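Local structure of cellulase IBT99 (Metagenomes, 6WBT) at residues 42-45 / 46-49; 293-296 / 297-301; 265-268 / 269-273. The protein probably hydrolyses 6-phospho-alpha-glucosides as a family 4 glycoside hydrolase, using bound NAD and a manganese ion and holding glucose 6-phosphate in its active site. All coordinates share one frame; numbering follows the deposited sequence.

Contact 1: residues 42-45 / 46-49; sequences DEER and QNKV. With NAD (nicotinamide-adenine-dinucleotide), chain G.
Glu43 and Asn47, like Asp42 and Gln46, pair one helical turn apart in a local contact at the amino-terminal end of helix 43-60, the helix of a Rossmann beta-alpha-beta unit running from strand 33-39 to strand 66-69. Four backbone bonds with i to i+4 spacing establish the helix. Asn47 N gives its hydrogen to Glu43 O at 3.0 Å, and Gln46 N to Asp42 O at 3.2 Å; Lys48 to Glu44 and Val49 to Arg45 repeat the pattern more weakly. Asp42 occupies the N-cap position, and its CB comes within 3.7 Å of ribose oxygen O2B of NAD. Arg45 reaches away from the helix as a straight rod: with CG opposite the backbone N (chi1 179°) and the chain extended as far as NE, CD passes 3.6 Å from the ribose O3B. The guanidinium then meets phosphate oxygen O2A at its edge, near its own plane, in a weak bond from NH2 bent to 121°. A hydrogen bond from NE to Gly13 O, with the NH2 partners, limits the rotation of the group. One arginine thus spans from ribose to phosphate, and its positive charge, shared with a salt bridge from NH2 to Glu295, probably offsets the negative charge of the adenine-side phosphate.

Contact 2: residues 293-296 / 297-301; sequences GREK and RIFKA. With G6P (6-O-phosphono-alpha-D-glucopyranose), chain F.
Arg297 folds back over Gly293, the residue one turn before it, where the chain enters helix 296-306. Arg297 N donates to Gly293 O at 3.0 Å with an N-H...O angle of 156°. Because the side chain bends at chi3 (-56°), the guanidinium returns above the same carbonyl, whose oxygen lies 3.3 Å from the group's plane and over its centre. At Ile298 the amide makes a weak bond to Glu295 O, N to O 3.4 Å, and CG2 of Ile298 packs beside that oxygen. Phe299 N shares this acceptor, at 3.3 Å from Glu295 O, so one carbonyl serves both i+3 and i+4 amides. The Phe299 ring crosses the Glu295 side chain, CE2 to CG 3.8 Å, with ring and carboxylate planes 24° apart; the polar end of Glu295 forms a salt bridge with Arg45. Lys300 continues the helix through its amide to Lys296 O, while its doubly bent chain carries NZ back to Arg297 O, 3.1 Å away, in the carbonyl plane and on a lone pair. Just before the helix, Arg294 points toward the active site. Its NH2 donates to phosphate oxygen O2P of glucose 6-phosphate at 3.0 Å and NH1 weakly to O3P, while NE is held by Thr15 and NH2 also bridges to the NAD phosphate oxygen O2N. The helix lies against helix 43-60, with Ile298 and Ala301 on Ile52 and Phe299 on Val49, and Ile298 also touches Phe316 in a neighbouring loop.

Contact 3: residues 265-268 / 269-273; sequences TYWQ and YYLMP. With G6P (6-O-phosphono-alpha-D-glucopyranose), chain F.
Tyr266 and Tyr269 meet obliquely, their ring planes 50° apart and their centroids separated by 5.8 Å. The touch is off-centre: Tyr266 CD1 lies at the edge of the Tyr269 ring, 3.4 Å from CE1. Beyond it, the far end of Tyr266 reaches glucose 6-phosphate, whose O3 donates to the phenol OH at 3.2 Å, with sugar carbon C2 near the plane of the ring at its edge. The Tyr266 ring also stacks on that of His201, a ligand of the manganese ion. Tyr266 lies just before, and Tyr269 on, the short, weakly bonded helical turn 267-270, which follows strand 262-263 of an antiparallel sheet in the family 4 C-terminal domain. Leu271 N to Trp267 O, 3.0 Å, is the firmer backbone bond across the turn; Tyr269 N to Tyr266 O is weak. Trp267 leaves in another direction from Tyr266, and Leu271 crosses its indole obliquely, CG to CE3 3.6 Å. Trp267 CG, beside the backbone N (chi1 -75°), brings CE3 of the benzo ring to Leu271 and, at 4.0 Å, to Tyr270 CB; NE1 is anchored on Gly203 O. Tyr270 sets its ring edge toward Tyr266 O and meets Tyr202 edge-to-face. Leu271 O accepts a bond from Ser421 OG of the second subunit.

In the fold
Contacts 1 and 2 lie on the same side of the chain's centre and touch directly: Arg45 meets both Glu295 and Phe299, so a Rossmann helix and helix 296-306 of the C-terminal domain pack together beside the dinucleotide, with Arg45 and Arg294 reaching its phosphates. Contact 3 is buried on the side opposite contact 1, with centres 35 Å apart, and lies against a second subunit. Contact 2 is the surface one, contact 1 partly buried. Their chemistry follows: contacts 1 and 2 are helical turns that each send one arginine to a phosphate, whereas contact 3 is mainly aromatic. Contacts 2 and 3 nevertheless share glucose 6-phosphate, gripping its phosphate and its sugar hydroxyl respectively, although their nearest atoms are about 10 Å apart.

Contact 1: residues 42-45 / 46-49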
loop_
_atom_site.group_PDB
_atom_site.type_symbol
_atom_site.label_atom_id
_atom_site.label_comp_id
_atom_site.label_asym_id
_atom_site.label_seq_id
_atom_site.Cartn_x
_atom_site.Cartn_y
_atom_site.Cartn_z
ATOM N N ASP A 42 -31.477 -31.314 12.415
ATOM C CA ASP A 42 -32.839 -31.525 12.896
ATOM C C ASP A 42 -33.444 -32.670 12.092
ATOM O O ASP A 42 -33.727 -32.521 10.899
ATOM C CB ASP A 42 -33.667 -30.245 12.761
ATOM C CG ASP A 42 -34.998 -30.313 13.510
ATOM O OD1 ASP A 42 -35.339 -31.386 14.054
ATOM O OD2 ASP A 42 -35.706 -29.286 13.562
ATOM N N GLU A 43 -33.647 -33.813 12.749
ATOM C CA GLU A 43 -34.088 -35.005 12.032
ATOM C C GLU A 43 -35.541 -34.881 11.590
ATOM O O GLU A 43 -35.874 -35.171 10.435
ATOM C CB GLU A 43 -33.892 -36.245 12.905
ATOM C CG GLU A 43 -34.090 -37.570 12.177
ATOM C CD GLU A 43 -33.721 -38.763 13.038
ATOM O OE1 GLU A 43 -33.536 -38.579 14.260
ATOM O OE2 GLU A 43 -33.609 -39.882 12.496
ATOM N N GLU A 44 -36.422 -34.446 12.493
ATOM C CA GLU A 44 -37.848 -34.409 12.179
ATOM C C GLU A 44 -38.166 -33.345 11.135
ATOM O O GLU A 44 -39.015 -33.560 10.261
ATOM C CB GLU A 44 -38.659 -34.176 13.452
ATOM C CG GLU A 44 -38.429 -35.219 14.534
ATOM C CD GLU A 44 -38.409 -36.634 13.986
ATOM O OE1 GLU A 44 -37.332 -37.266 14.010
ATOM O OE2 GLU A 44 -39.467 -37.111 13.523
ATOM N N ARG A 45 -37.503 -32.189 11.211
ATOM C CA ARG A 45 -37.752 -31.136 10.231
ATOM C C ARG A 45 -37.276 -31.548 8.845
ATOM O O ARG A 45 -37.929 -31.244 7.840
ATOM C CB ARG A 45 -37.073 -29.836 10.664
ATOM C CG ARG A 45 -37.268 -28.682 9.691
ATOM C CD ARG A 45 -36.468 -27.458 10.106
ATOM N NE ARG A 45 -36.624 -26.359 9.156
ATOM C CZ ARG A 45 -37.522 -25.387 9.279
ATOM N NH1 ARG A 45 -38.348 -25.369 10.316
ATOM N NH2 ARG A 45 -37.593 -24.428 8.365
ATOM N N GLN A 46 -36.139 -32.243 8.769
ATOM C CA GLN A 46 -35.615 -32.660 7.473
ATOM C C GLN A 46 -36.469 -33.758 6.852
ATOM O O GLN A 46 -36.642 -33.799 5.628
ATOM C CB GLN A 46 -34.166 -33.126 7.618
ATOM C CG GLN A 46 -33.581 -33.713 6.348
ATOM C CD GLN A 46 -32.095 -33.961 6.454
ATOM O OE1 GLN A 46 -31.298 -33.293 5.798
ATOM N NE2 GLN A 46 -31.710 -34.924 7.284
ATOM N N ASN A 47 -37.015 -34.655 7.676
ATOM C CA ASN A 47 -37.832 -35.740 7.142
ATOM C C ASN A 47 -39.116 -35.221 6.505
ATOM O O ASN A 47 -39.619 -35.827 5.552
ATOM C CB ASN A 47 -38.154 -36.752 8.241
ATOM C CG ASN A 47 -36.936 -37.542 8.680
ATOM O OD1 ASN A 47 -36.715 -37.753 9.872
ATOM N ND2 ASN A 47 -36.136 -37.981 7.716
ATOM N N LYS A 48 -39.656 -34.109 7.008
ATOM C CA LYS A 48 -40.846 -33.529 6.393
ATOM C C LYS A 48 -40.509 -32.876 5.058
ATOM O O LYS A 48 -41.262 -33.012 4.086
ATOM C CB LYS A 48 -41.486 -32.516 7.341
ATOM C CG LYS A 48 -41.901 -33.097 8.682
ATOM C CD LYS A 48 -42.403 -32.011 9.617
ATOM C CE LYS A 48 -42.715 -32.571 10.994
ATOM N NZ LYS A 48 -43.112 -31.500 11.949
ATOM N N VAL A 49 -39.383 -32.161 4.992
ATOM C CA VAL A 49 -38.957 -31.568 3.730
ATOM C C VAL A 49 -38.542 -32.653 2.744
ATOM O O VAL A 49 -38.743 -32.509 1.532
ATOM C CB VAL A 49 -37.823 -30.555 3.972
ATOM C CG1 VAL A 49 -37.440 -29.859 2.674
ATOM C CG2 VAL A 49 -38.237 -29.537 5.023
HETATM P PA NAD G . -34.805 -22.640 7.566
HETATM O O1A NAD G . -34.717 -22.197 8.988
HETATM O O2A NAD G . -36.162 -22.848 6.979
HETATM O O5B NAD G . -33.931 -23.975 7.383
HETATM C C5B NAD G . -32.530 -23.970 7.773
HETATM C C4B NAD G . -32.075 -25.390 8.011
HETATM O O4B NAD G . -30.693 -25.393 8.459
HETATM C C3B NAD G . -32.855 -26.180 9.076
HETATM O O3B NAD G . -33.215 -27.454 8.556
HETATM C C2B NAD G . -31.833 -26.334 10.207
HETATM O O2B NAD G . -32.071 -27.437 11.054
HETATM C C1B NAD G . -30.551 -26.435 9.394
HETATM N N9A NAD G . -29.332 -26.227 10.169
HETATM C C8A NAD G . -29.161 -25.354 11.213
HETATM N N7A NAD G . -27.958 -25.386 11.729
HETATM C C5A NAD G . -27.292 -26.350 10.987
HETATM C C6A NAD G . -25.978 -26.852 11.052
HETATM N N6A NAD G . -25.071 -26.437 11.931
HETATM N N1A NAD G . -25.633 -27.817 10.166
HETATM C C2A NAD G . -26.552 -28.232 9.285
HETATM N N3A NAD G . -27.812 -27.834 9.132
HETATM C C4A NAD G . -28.129 -26.880 10.022
HETATM O O3 NAD G . -34.008 -21.596 6.647
HETATM P PN NAD G . -34.348 -20.918 5.233
HETATM O O1N NAD G . -34.699 -21.989 4.255
HETATM O O2N NAD G . -35.320 -19.806 5.451
HETATM O O5D NAD G . -32.916 -20.305 4.859
HETATM C C5D NAD G . -31.778 -21.202 4.856
HETATM C C4D NAD G . -30.510 -20.395 4.745
HETATM O O4D NAD G . -30.419 -19.837 3.414
HETATM C C3D NAD G . -30.400 -19.190 5.691
HETATM O O3D NAD G . -29.103 -19.151 6.269
HETATM C C2D NAD G . -30.610 -18.026 4.716
HETATM O O2D NAD G . -30.150 -16.769 5.185
HETATM C C1D NAD G . -29.844 -18.544 3.506
HETATM N N1N NAD G . -30.161 -17.786 2.263
HETATM C C2N NAD G . -29.241 -16.915 1.745
HETATM C C3N NAD G . -29.527 -16.180 0.605
HETATM C C7N NAD G . -28.449 -15.281 0.054
HETATM O O7N NAD G . -28.760 -14.213 -0.465
HETATM N N7N NAD G . -27.195 -15.708 0.126
HETATM C C4N NAD G . -30.777 -16.315 0.009
HETATM C C5N NAD G . -31.680 -17.222 0.520
HETATM C C6N NAD G . -31.353 -17.949 1.644
#

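Contact 2: residues 293-296 / 297-301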
loop_
_atom_site.group_PDB
_atom_site.type_symbol
_atom_site.label_atom_id
_atom_site.label_comp_id
_atom_site.label_asym_id
_atom_site.label_seq_id
_atom_site.Cartn_x
_atom_site.Cartn_y
_atom_site.Cartn_z
ATOM N N GLY A 293 -45.663 -17.782 6.447
ATOM C CA GLY A 293 -45.743 -17.789 5.002
ATOM C C GLY A 293 -44.959 -18.906 4.345
ATOM O O GLY A 293 -45.519 -19.958 4.023
ATOM N N ARG A 294 -43.656 -18.690 4.142
ATOM C CA ARG A 294 -42.849 -19.677 3.433
ATOM C C ARG A 294 -42.681 -20.953 4.250
ATOM O O ARG A 294 -42.738 -22.060 3.701
ATOM C CB ARG A 294 -41.486 -19.084 3.070
ATOM C CG ARG A 294 -40.645 -19.987 2.178
ATOM C CD ARG A 294 -39.369 -19.307 1.696
ATOM N NE ARG A 294 -38.408 -19.083 2.772
ATOM C CZ ARG A 294 -38.079 -17.885 3.246
ATOM N NH1 ARG A 294 -38.630 -16.792 2.735
ATOM N NH2 ARG A 294 -37.192 -17.778 4.227
ATOM N N GLU A 295 -42.475 -20.822 5.563
ATOM C CA GLU A 295 -42.328 -22.005 6.406
ATOM C C GLU A 295 -43.667 -22.704 6.620
ATOM O O GLU A 295 -43.726 -23.937 6.692
ATOM C CB GLU A 295 -41.696 -21.621 7.745
ATOM C CG GLU A 295 -41.793 -22.696 8.819
ATOM C CD GLU A 295 -40.779 -22.509 9.931
ATOM O OE1 GLU A 295 -39.577 -22.737 9.681
ATOM O OE2 GLU A 295 -41.181 -22.130 11.050
ATOM N N LYS A 296 -44.752 -21.933 6.717
ATOM C CA LYS A 296 -46.069 -22.536 6.896
ATOM C C LYS A 296 -46.484 -23.338 5.668
ATOM O O LYS A 296 -47.021 -24.446 5.796
ATOM C CB LYS A 296 -47.101 -21.451 7.204
ATOM C CG LYS A 296 -48.543 -21.902 7.053
ATOM C CD LYS A 296 -49.508 -20.754 7.295
ATOM C CE LYS A 296 -50.930 -21.139 6.921
ATOM N NZ LYS A 296 -51.888 -20.025 7.162
ATOM N N ARG A 297 -46.237 -22.805 4.472
ATOM C CA ARG A 297 -46.664 -23.466 3.246
ATOM C C ARG A 297 -45.775 -24.634 2.845
ATOM O O ARG A 297 -46.118 -25.348 1.896
ATOM C CB ARG A 297 -46.723 -22.459 2.093
ATOM C CG ARG A 297 -47.801 -21.399 2.242
ATOM C CD ARG A 297 -47.934 -20.575 0.971
ATOM N NE ARG A 297 -46.667 -19.969 0.574
ATOM C CZ ARG A 297 -46.261 -18.765 0.963
ATOM N NH1 ARG A 297 -47.024 -18.032 1.761
ATOM N NH2 ARG A 297 -45.092 -18.292 0.552
ATOM N N ILE A 298 -44.651 -24.853 3.527
ATOM C CA ILE A 298 -43.763 -25.951 3.162
ATOM C C ILE A 298 -43.981 -27.119 4.116
ATOM O O ILE A 298 -43.726 -28.276 3.767
ATOM C CB ILE A 298 -42.289 -25.503 3.139
ATOM C CG1 ILE A 298 -41.444 -26.520 2.369
ATOM C CG2 ILE A 298 -41.749 -25.320 4.550
ATOM C CD1 ILE A 298 -40.192 -25.944 1.765
ATOM N N PHE A 299 -44.464 -26.831 5.323
ATOM C CA PHE A 299 -44.873 -27.889 6.235
ATOM C C PHE A 299 -46.328 -28.286 6.043
ATOM O O PHE A 299 -46.725 -29.375 6.473
ATOM C CB PHE A 299 -44.630 -27.464 7.687
ATOM C CG PHE A 299 -43.175 -27.364 8.049
ATOM C CD1 PHE A 299 -42.224 -28.083 7.343
ATOM C CD2 PHE A 299 -42.758 -26.552 9.090
ATOM C CE1 PHE A 299 -40.884 -27.995 7.668
ATOM C CE2 PHE A 299 -41.418 -26.461 9.421
ATOM C CZ PHE A 299 -40.480 -27.183 8.708
ATOM N N LYS A 300 -47.126 -27.423 5.409
ATOM C CA LYS A 300 -48.461 -27.818 4.977
ATOM C C LYS A 300 -48.386 -28.824 3.835
ATOM O O LYS A 300 -49.134 -29.808 3.814
ATOM C CB LYS A 300 -49.257 -26.577 4.566
ATOM C CG LYS A 300 -50.527 -26.838 3.758
ATOM C CD LYS A 300 -50.275 -26.731 2.256
ATOM C CE LYS A 300 -49.425 -25.520 1.915
ATOM N NZ LYS A 300 -48.922 -25.581 0.515
ATOM N N ALA A 301 -47.488 -28.589 2.874
ATOM C CA ALA A 301 -47.335 -29.515 1.758
ATOM C C ALA A 301 -46.806 -30.866 2.217
ATOM O O ALA A 301 -47.097 -31.890 1.588
ATOM C CB ALA A 301 -46.414 -28.913 0.697
HETATM C C1 G6P F . -32.461 -12.345 -0.771
HETATM C C2 G6P F . -31.303 -12.024 0.170
HETATM C C3 G6P F . -31.314 -12.940 1.387
HETATM C C4 G6P F . -32.693 -12.947 2.035
HETATM C C5 G6P F . -33.741 -13.293 0.985
HETATM C C6 G6P F . -35.151 -13.369 1.564
HETATM O O1 G6P F . -32.272 -13.647 -1.334
HETATM O O2 G6P F . -30.063 -12.177 -0.529
HETATM O O3 G6P F . -30.337 -12.495 2.333
HETATM O O4 G6P F . -32.729 -13.909 3.094
HETATM O O5 G6P F . -33.696 -12.315 -0.055
HETATM O O6 G6P F . -35.129 -13.228 2.983
HETATM P P G6P F . -36.437 -13.605 3.842
HETATM O O1P G6P F . -36.507 -12.532 4.900
HETATM O O2P G6P F . -36.155 -14.995 4.359
HETATM O O3P G6P F . -37.555 -13.546 2.828
#

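Contact 3: residues 265-268 / 269-273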
loop_
_atom_site.group_PDB
_atom_site.type_symbol
_atom_site.label_atom_id
_atom_site.label_comp_id
_atom_site.label_asym_id
_atom_site.label_seq_id
_atom_site.Cartn_x
_atom_site.Cartn_y
_atom_site.Cartn_z
ATOM N N THR A 265 -29.808 -3.288 -2.863
ATOM C CA THR A 265 -31.087 -3.133 -2.178
ATOM C C THR A 265 -30.901 -2.933 -0.676
ATOM O O THR A 265 -31.616 -2.137 -0.055
ATOM C CB THR A 265 -31.970 -4.350 -2.468
ATOM O OG1 THR A 265 -32.573 -4.205 -3.761
ATOM C CG2 THR A 265 -33.054 -4.503 -1.424
ATOM N N TYR A 266 -29.921 -3.616 -0.082
ATOM C CA TYR A 266 -29.761 -3.607 1.368
ATOM C C TYR A 266 -29.211 -2.296 1.920
ATOM O O TYR A 266 -29.066 -2.187 3.143
ATOM C CB TYR A 266 -28.865 -4.766 1.800
ATOM C CG TYR A 266 -29.613 -6.066 1.983
ATOM C CD1 TYR A 266 -30.197 -6.385 3.201
ATOM C CD2 TYR A 266 -29.742 -6.971 0.939
ATOM C CE1 TYR A 266 -30.884 -7.570 3.376
ATOM C CE2 TYR A 266 -30.428 -8.158 1.106
ATOM C CZ TYR A 266 -30.998 -8.453 2.325
ATOM O OH TYR A 266 -31.682 -9.634 2.495
ATOM N N TRP A 267 -28.907 -1.304 1.079
ATOM C CA TRP A 267 -28.592 0.022 1.599
ATOM C C TRP A 267 -29.798 0.687 2.250
ATOM O O TRP A 267 -29.645 1.744 2.871
ATOM C CB TRP A 267 -28.048 0.917 0.486
ATOM C CG TRP A 267 -26.642 0.594 0.101
ATOM C CD1 TRP A 267 -26.229 -0.087 -1.007
ATOM C CD2 TRP A 267 -25.456 0.929 0.831
ATOM N NE1 TRP A 267 -24.859 -0.191 -1.015
ATOM C CE2 TRP A 267 -24.361 0.423 0.103
ATOM C CE3 TRP A 267 -25.214 1.608 2.029
ATOM C CZ2 TRP A 267 -23.046 0.576 0.535
ATOM C CZ3 TRP A 267 -23.908 1.759 2.454
ATOM C CH2 TRP A 267 -22.841 1.248 1.707
ATOM N N GLN A 268 -30.983 0.087 2.116
ATOM C CA GLN A 268 -32.186 0.614 2.749
ATOM C C GLN A 268 -32.045 0.682 4.265
ATOM O O GLN A 268 -32.620 1.573 4.902
ATOM C CB GLN A 268 -33.377 -0.260 2.357
ATOM C CG GLN A 268 -34.710 0.153 2.936
ATOM C CD GLN A 268 -35.734 -0.960 2.843
ATOM O OE1 GLN A 268 -36.938 -0.712 2.801
ATOM N NE2 GLN A 268 -35.257 -2.198 2.815
ATOM N N TYR A 269 -31.285 -0.237 4.860
ATOM C CA TYR A 269 -31.165 -0.309 6.310
ATOM C C TYR A 269 -29.975 0.466 6.858
ATOM O O TYR A 269 -29.998 0.856 8.032
ATOM C CB TYR A 269 -31.065 -1.771 6.757
ATOM C CG TYR A 269 -32.100 -2.671 6.122
ATOM C CD1 TYR A 269 -31.740 -3.597 5.152
ATOM C CD2 TYR A 269 -33.439 -2.585 6.481
ATOM C CE1 TYR A 269 -32.683 -4.420 4.565
ATOM C CE2 TYR A 269 -34.389 -3.402 5.899
ATOM C CZ TYR A 269 -34.006 -4.318 4.942
ATOM O OH TYR A 269 -34.947 -5.134 4.360
ATOM N N TYR A 270 -28.941 0.696 6.050
ATOM C CA TYR A 270 -27.773 1.443 6.502
ATOM C C TYR A 270 -27.934 2.943 6.280
ATOM O O TYR A 270 -27.701 3.738 7.196
ATOM C CB TYR A 270 -26.514 0.938 5.792
ATOM C CG TYR A 270 -26.087 -0.448 6.215
ATOM C CD1 TYR A 270 -25.295 -0.637 7.340
ATOM C CD2 TYR A 270 -26.474 -1.568 5.492
ATOM C CE1 TYR A 270 -24.901 -1.902 7.733
ATOM C CE2 TYR A 270 -26.085 -2.836 5.877
ATOM C CZ TYR A 270 -25.299 -2.998 6.998
ATOM O OH TYR A 270 -24.908 -4.258 7.386
ATOM N N LEU A 271 -28.327 3.345 5.072
ATOM C CA LEU A 271 -28.501 4.760 4.773
ATOM C C LEU A 271 -29.799 5.324 5.331
ATOM O O LEU A 271 -29.892 6.540 5.533
ATOM C CB LEU A 271 -28.450 4.990 3.261
ATOM C CG LEU A 271 -27.127 4.640 2.577
ATOM C CD1 LEU A 271 -27.217 4.882 1.079
ATOM C CD2 LEU A 271 -25.983 5.437 3.185
HETATM N N MSE A 272 -30.798 4.482 5.577
HETATM C CA MSE A 272 -32.076 4.953 6.098
HETATM C C MSE A 272 -32.604 4.100 7.255
HETATM O O MSE A 272 -33.654 3.472 7.126
HETATM C CB MSE A 272 -33.118 4.990 4.974
HETATM C CG MSE A 272 -32.685 5.772 3.741
HETATM SE SE MSE A 272 -33.710 5.337 2.138
HETATM C CE MSE A 272 -35.331 6.354 2.512
ATOM N N PRO A 273 -31.888 4.073 8.385
ATOM C CA PRO A 273 -32.418 3.340 9.545
ATOM C C PRO A 273 -33.631 4.007 10.167
ATOM O O PRO A 273 -34.438 3.320 10.806
ATOM C CB PRO A 273 -31.229 3.308 10.514
ATOM C CG PRO A 273 -30.434 4.508 10.157
ATOM C CD PRO A 273 -30.560 4.647 8.665
HETATM C C1 G6P F . -32.461 -12.345 -0.771
HETATM C C2 G6P F . -31.303 -12.024 0.170
HETATM C C3 G6P F . -31.314 -12.940 1.387
HETATM C C4 G6P F . -32.693 -12.947 2.035
HETATM C C5 G6P F . -33.741 -13.293 0.985
HETATM C C6 G6P F . -35.151 -13.369 1.564
HETATM O O1 G6P F . -32.272 -13.647 -1.334
HETATM O O2 G6P F . -30.063 -12.177 -0.529
HETATM O O3 G6P F . -30.337 -12.495 2.333
HETATM O O4 G6P F . -32.729 -13.909 3.094
HETATM O O5 G6P F . -33.696 -12.315 -0.055
HETATM O O6 G6P F . -35.129 -13.228 2.983
HETATM P P G6P F . -36.437 -13.605 3.842
HETATM O O1P G6P F . -36.507 -12.532 4.900
HETATM O O2P G6P F . -36.155 -14.995 4.359
HETATM O O3P G6P F . -37.555 -13.546 2.828
#